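Local coordinates for endoglucanase EG-II (Hypocrea jecorina, PDB 3QR3), which hydrolyses internal beta-1,4-glycosidic bonds of cellulose as an endoglucanase, through the TIM-barrel catalytic domain of glycoside hydrolase family 5, at residues T229-T234 and T301-E306; S268-M273 and T318-S323. All coordinates share one frame; numbering follows the deposited sequence. Where two conformers were deposited one is given.

Contact 1 (T229-T234 and T301-E306); sequences THAECT and TYVLTE. With SO4 (sulfate ion), chain F.
Two consecutive backbone N-H groups grip a sulfate ion, probably taken up from the crystallisation liquor, beside this loop-to-loop contact. Ala231 N donates to sulfate O3 at 2.9 Å and Glu232 N to O2 at 2.8 Å, both nearly straight (168° and 164°), so the anion sits against one side of the chain, bridging the two N-H groups. His230 offers no bond here but a ring edge, with CD2 4.0 Å from sulfate O1; its ND1 is hydrogen-bonded to Asp223, and Thr229 OG1, which bonds to Ser227, lies over one ring face near the rim.

The other segment meets the backbone of this bend through aliphatic tips, without a hydrogen bond. Val303 points at it and sets CG1 in the crowded position between N and the carbonyl carbon (chi1 58°), which swings CG2 out against Ala231, 3.6 Å from its N and 3.9 Å from its CB. Alongside, Leu304 CD1 rests 3.8 Å from His230 O. Val303 and Leu304 occupy the middle of a type I turn closed by Thr305 N to Tyr302 O; within this turn Leu304 N lies over the centre of the Tyr302 ring, 3.6 Å above its plane.

The loop after strand 214-219 therefore touches the loop after strand 287-296, reaching past the intervening one, to which Ala231 is joined by a backbone hydrogen bond with Gly264. Such packing among loops that follow the parallel strands belongs to the catalytic face of a TIM barrel.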
# COMPACT_ATOMS: atom_id res chain seq x y z
N THR A 229 -2.11 16.38 0.85
CA THR A 229 -3.19 17.04 1.60
C THR A 229 -3.79 18.24 0.87
O THR A 229 -4.78 18.81 1.33
CB THR A 229 -2.72 17.51 3.00
OG1 THR A 229 -1.60 18.39 2.87
CG2 THR A 229 -2.33 16.33 3.88
N HIS A 230 -3.21 18.63 -0.26
CA HIS A 230 -3.74 19.74 -1.04
C HIS A 230 -4.35 19.20 -2.33
O HIS A 230 -3.88 18.20 -2.87
CB HIS A 230 -2.65 20.75 -1.38
CG HIS A 230 -1.84 21.18 -0.20
ND1 HIS A 230 -0.70 20.51 0.20
CD2 HIS A 230 -2.01 22.19 0.67
CE1 HIS A 230 -0.20 21.10 1.27
NE2 HIS A 230 -0.98 22.12 1.58
N ALA A 231 -5.38 19.89 -2.81
CA ALA A 231 -6.04 19.52 -4.05
C ALA A 231 -5.12 19.72 -5.25
O ALA A 231 -5.05 18.86 -6.13
CB ALA A 231 -7.33 20.33 -4.24
N GLU A 232 -4.39 20.84 -5.28
CA GLU A 232 -3.62 21.21 -6.47
C GLU A 232 -2.32 20.43 -6.58
O GLU A 232 -1.69 20.12 -5.57
CB GLU A 232 -3.35 22.72 -6.48
CG GLU A 232 -4.61 23.58 -6.52
CD GLU A 232 -5.43 23.40 -7.80
OE1 GLU A 232 -4.83 23.16 -8.87
OE2 GLU A 232 -6.67 23.49 -7.74
N CYS A 233 -1.92 20.10 -7.80
CA CYS A 233 -0.63 19.46 -8.04
C CYS A 233 0.38 20.46 -8.59
O CYS A 233 0.02 21.39 -9.31
CB CYS A 233 -0.77 18.26 -8.97
SG CYS A 233 -1.83 16.94 -8.32
N THR A 234 1.64 20.27 -8.23
CA THR A 234 2.69 21.22 -8.57
C THR A 234 3.88 20.53 -9.22
O THR A 234 4.86 21.18 -9.59
CB THR A 234 3.18 21.97 -7.30
OG1 THR A 234 3.76 21.03 -6.39
CG2 THR A 234 2.03 22.66 -6.60
N THR A 301 -16.23 14.01 -0.34
CA THR A 301 -15.72 15.23 0.28
C THR A 301 -14.22 15.15 0.58
O THR A 301 -13.59 16.15 0.91
CB THR A 301 -16.49 15.56 1.57
OG1 THR A 301 -16.27 14.53 2.54
CG2 THR A 301 -18.00 15.66 1.27
N TYR A 302 -13.66 13.96 0.46
CA TYR A 302 -12.24 13.80 0.71
C TYR A 302 -11.44 14.46 -0.41
O TYR A 302 -11.73 14.27 -1.59
CB TYR A 302 -11.89 12.32 0.81
CG TYR A 302 -10.42 12.08 1.02
CD1 TYR A 302 -9.73 12.75 2.02
CD2 TYR A 302 -9.72 11.17 0.23
CE1 TYR A 302 -8.37 12.53 2.22
CE2 TYR A 302 -8.37 10.94 0.42
CZ TYR A 302 -7.70 11.62 1.41
OH TYR A 302 -6.36 11.39 1.61
N VAL A 303 -10.43 15.24 -0.04
CA VAL A 303 -9.67 16.02 -1.02
C VAL A 303 -8.97 15.16 -2.08
O VAL A 303 -8.84 15.57 -3.23
CB VAL A 303 -8.65 16.96 -0.36
CG1 VAL A 303 -7.67 16.17 0.51
CG2 VAL A 303 -7.90 17.76 -1.43
N LEU A 304 -8.53 13.96 -1.71
CA LEU A 304 -7.93 13.06 -2.69
C LEU A 304 -8.84 11.89 -3.05
O LEU A 304 -8.35 10.79 -3.33
CB LEU A 304 -6.56 12.54 -2.22
CG LEU A 304 -5.35 13.17 -2.90
CD1 LEU A 304 -5.30 14.67 -2.65
CD2 LEU A 304 -4.05 12.50 -2.44
N THR A 305 -10.15 12.12 -3.03
CA THR A 305 -11.06 11.00 -3.23
C THR A 305 -10.90 10.37 -4.62
O THR A 305 -10.77 11.08 -5.63
CB THR A 305 -12.55 11.37 -2.97
OG1 THR A 305 -13.36 10.22 -3.17
CG2 THR A 305 -13.03 12.49 -3.90
N GLU A 306 -10.89 9.04 -4.66
CA GLU A 306 -10.92 8.28 -5.90
C GLU A 306 -12.10 7.32 -5.87
O GLU A 306 -12.20 6.43 -6.71
CB GLU A 306 -9.61 7.50 -6.08
CG GLU A 306 -8.39 8.40 -6.18
CD GLU A 306 -7.11 7.62 -6.38
OE1 GLU A 306 -7.17 6.37 -6.42
OE2 GLU A 306 -6.04 8.25 -6.50
S SO4 F . -5.47 23.42 -2.31
O1 SO4 F . -4.73 24.31 -1.42
O2 SO4 F . -4.54 22.87 -3.29
O3 SO4 F . -6.08 22.34 -1.53
O4 SO4 F . -6.52 24.16 -3.01

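Contact 2 (S268-M273 and T318-S323); sequences SCIQDM and TSLVSS
Helices 267-281 and 319-325 follow successive barrel strands and pack side by side in the outer helical layer of the TIM barrel. The short segments run in roughly the same direction, inclined by 34°, with axes 9.6 Å apart at their closest, and no hydrogen bond joins them.

Leu320 fills the interface. Its CG stands anti to the backbone N, and the branch ending in CD1 is driven against the turn of the other helix, where it lies 3.6 Å from Cys269 O and 4.0 Å from Cys269 CB. From the following turn Met273 meets the same methyl with its CB, 3.8 Å from Leu320 CD1, and the two side chains cross at about a right angle. Met273 CB and CG make the closest approach, and the chain bends at chi2 and chi3 beyond them.

Nearer the solvent, Ile270, with CG1 anti to its carbonyl carbon and chi2 trans (172°), lays CD1 across the serines of the opposite helix, 4.1 Å from Ser323 OG and 4.2 Å from Ser319 OG. Ser323 OG, anti to its carbonyl carbon, folds back on its helix and donates to Ser319 O at 2.8 Å, 26° out of the carbonyl plane. Ser319 O accepts from both Ser323 N and Ser323 OG, and the second bond probably holds the hydroxyl in place beside the isoleucine. Upstream, Thr318 holds the N-cap position, and Asn265 OD1 is hydrogen-bonded to both Thr318 OG1 and Leu320 N.

Such side-by-side packing of neighbouring helices around a buried leucine belongs to the outer layer of an alpha/beta barrel.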
# COMPACT_ATOMS: atom_id res chain seq x y z
N SER A 268 -4.86 20.76 -12.70
CA SER A 268 -3.42 20.66 -12.42
C SER A 268 -2.97 19.22 -12.19
O SER A 268 -1.88 18.82 -12.64
CB SER A 268 -3.03 21.53 -11.22
OG SER A 268 -3.64 21.08 -10.02
N CYS A 269 -3.79 18.43 -11.50
CA CYS A 269 -3.45 17.04 -11.22
C CYS A 269 -3.74 16.13 -12.40
O CYS A 269 -3.01 15.16 -12.64
CB CYS A 269 -4.20 16.54 -9.98
SG CYS A 269 -3.79 17.47 -8.50
N ILE A 270 -4.80 16.43 -13.14
CA ILE A 270 -5.08 15.69 -14.37
C ILE A 270 -3.88 15.78 -15.30
O ILE A 270 -3.52 14.80 -15.94
CB ILE A 270 -6.37 16.19 -15.06
CG1 ILE A 270 -7.59 15.70 -14.27
CG2 ILE A 270 -6.41 15.71 -16.51
CD1 ILE A 270 -8.92 16.28 -14.74
N GLN A 271 -3.24 16.94 -15.34
CA GLN A 271 -2.04 17.09 -16.15
C GLN A 271 -0.83 16.40 -15.52
O GLN A 271 -0.20 15.56 -16.16
CB GLN A 271 -1.72 18.56 -16.45
CG GLN A 271 -0.39 18.73 -17.20
CD GLN A 271 -0.16 20.13 -17.73
OE1 GLN A 271 0.97 20.52 -18.03
NE2 GLN A 271 -1.24 20.90 -17.83
N ASP A 272 -0.52 16.73 -14.26
CA ASP A 272 0.67 16.20 -13.60
C ASP A 272 0.62 14.70 -13.33
O ASP A 272 1.62 14.00 -13.48
CB ASP A 272 0.96 16.96 -12.30
CG ASP A 272 1.43 18.39 -12.55
OD1 ASP A 272 1.62 18.76 -13.73
OD2 ASP A 272 1.60 19.14 -11.57
N MET A 273 -0.53 14.20 -12.92
CA MET A 273 -0.65 12.77 -12.64
C MET A 273 -0.51 11.97 -13.92
O MET A 273 0.06 10.88 -13.91
CB MET A 273 -1.98 12.44 -11.96
CG MET A 273 -2.16 10.95 -11.72
SD MET A 273 -0.93 10.27 -10.58
CE MET A 273 -1.47 10.96 -9.02
N THR A 318 -14.25 9.39 -10.30
CA THR A 318 -13.83 10.77 -10.14
C THR A 318 -13.03 11.16 -11.39
O THR A 318 -12.64 10.30 -12.16
CB THR A 318 -12.99 10.99 -8.85
OG1 THR A 318 -11.67 10.46 -9.02
CG2 THR A 318 -13.67 10.32 -7.67
N SER A 319 -12.80 12.45 -11.58
CA SER A 319 -12.12 12.88 -12.80
C SER A 319 -10.65 12.42 -12.87
O SER A 319 -10.15 12.08 -13.95
CB SER A 319 -12.24 14.40 -12.99
OG SER A 319 -11.70 15.10 -11.88
N LEU A 320 -9.97 12.37 -11.73
CA LEU A 320 -8.56 11.95 -11.75
C LEU A 320 -8.45 10.47 -12.08
O LEU A 320 -7.58 10.06 -12.86
CB LEU A 320 -7.86 12.28 -10.43
CG LEU A 320 -6.34 12.06 -10.47
CD1 LEU A 320 -5.67 13.11 -11.34
CD2 LEU A 320 -5.73 12.09 -9.09
N VAL A 321 -9.31 9.65 -11.49
CA VAL A 321 -9.30 8.22 -11.80
C VAL A 321 -9.62 8.00 -13.28
O VAL A 321 -8.87 7.35 -14.01
CB VAL A 321 -10.30 7.44 -10.93
CG1 VAL A 321 -10.51 6.03 -11.49
CG2 VAL A 321 -9.82 7.39 -9.47
N SER A 322 -10.75 8.57 -13.72
CA SER A 322 -11.22 8.41 -15.08
C SER A 322 -10.19 8.89 -16.10
O SER A 322 -9.91 8.20 -17.08
CB SER A 322 -12.54 9.16 -15.28
OG SER A 322 -12.91 9.16 -16.64
N SER A 323 -9.61 10.06 -15.85
CA SER A 323 -8.66 10.66 -16.79
C SER A 323 -7.24 10.09 -16.72
O SER A 323 -6.54 10.11 -17.72
CB SER A 323 -8.58 12.18 -16.57
OG SER A 323 -9.86 12.80 -16.59

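Along the chain the segments come in the order 229-234, 268-273, 301-306 and 318-323, so the two contacts cross. Contact 1 closes a loop of 66 residues and contact 2 one of 44, the second opening before the first has shut. They lie on the same side of the chain's centre, their centres about 10 Å apart, and are tied directly: Cys233 is disulfide-bonded to Cys269, and Glu232 OE1 probably hydrogen-bonds to Ser268 OG. Between the second segments, Glu306 packs against Val321. Together they link the loops after strands 214-219 and 287-296 to the helices 267-281 and 319-325.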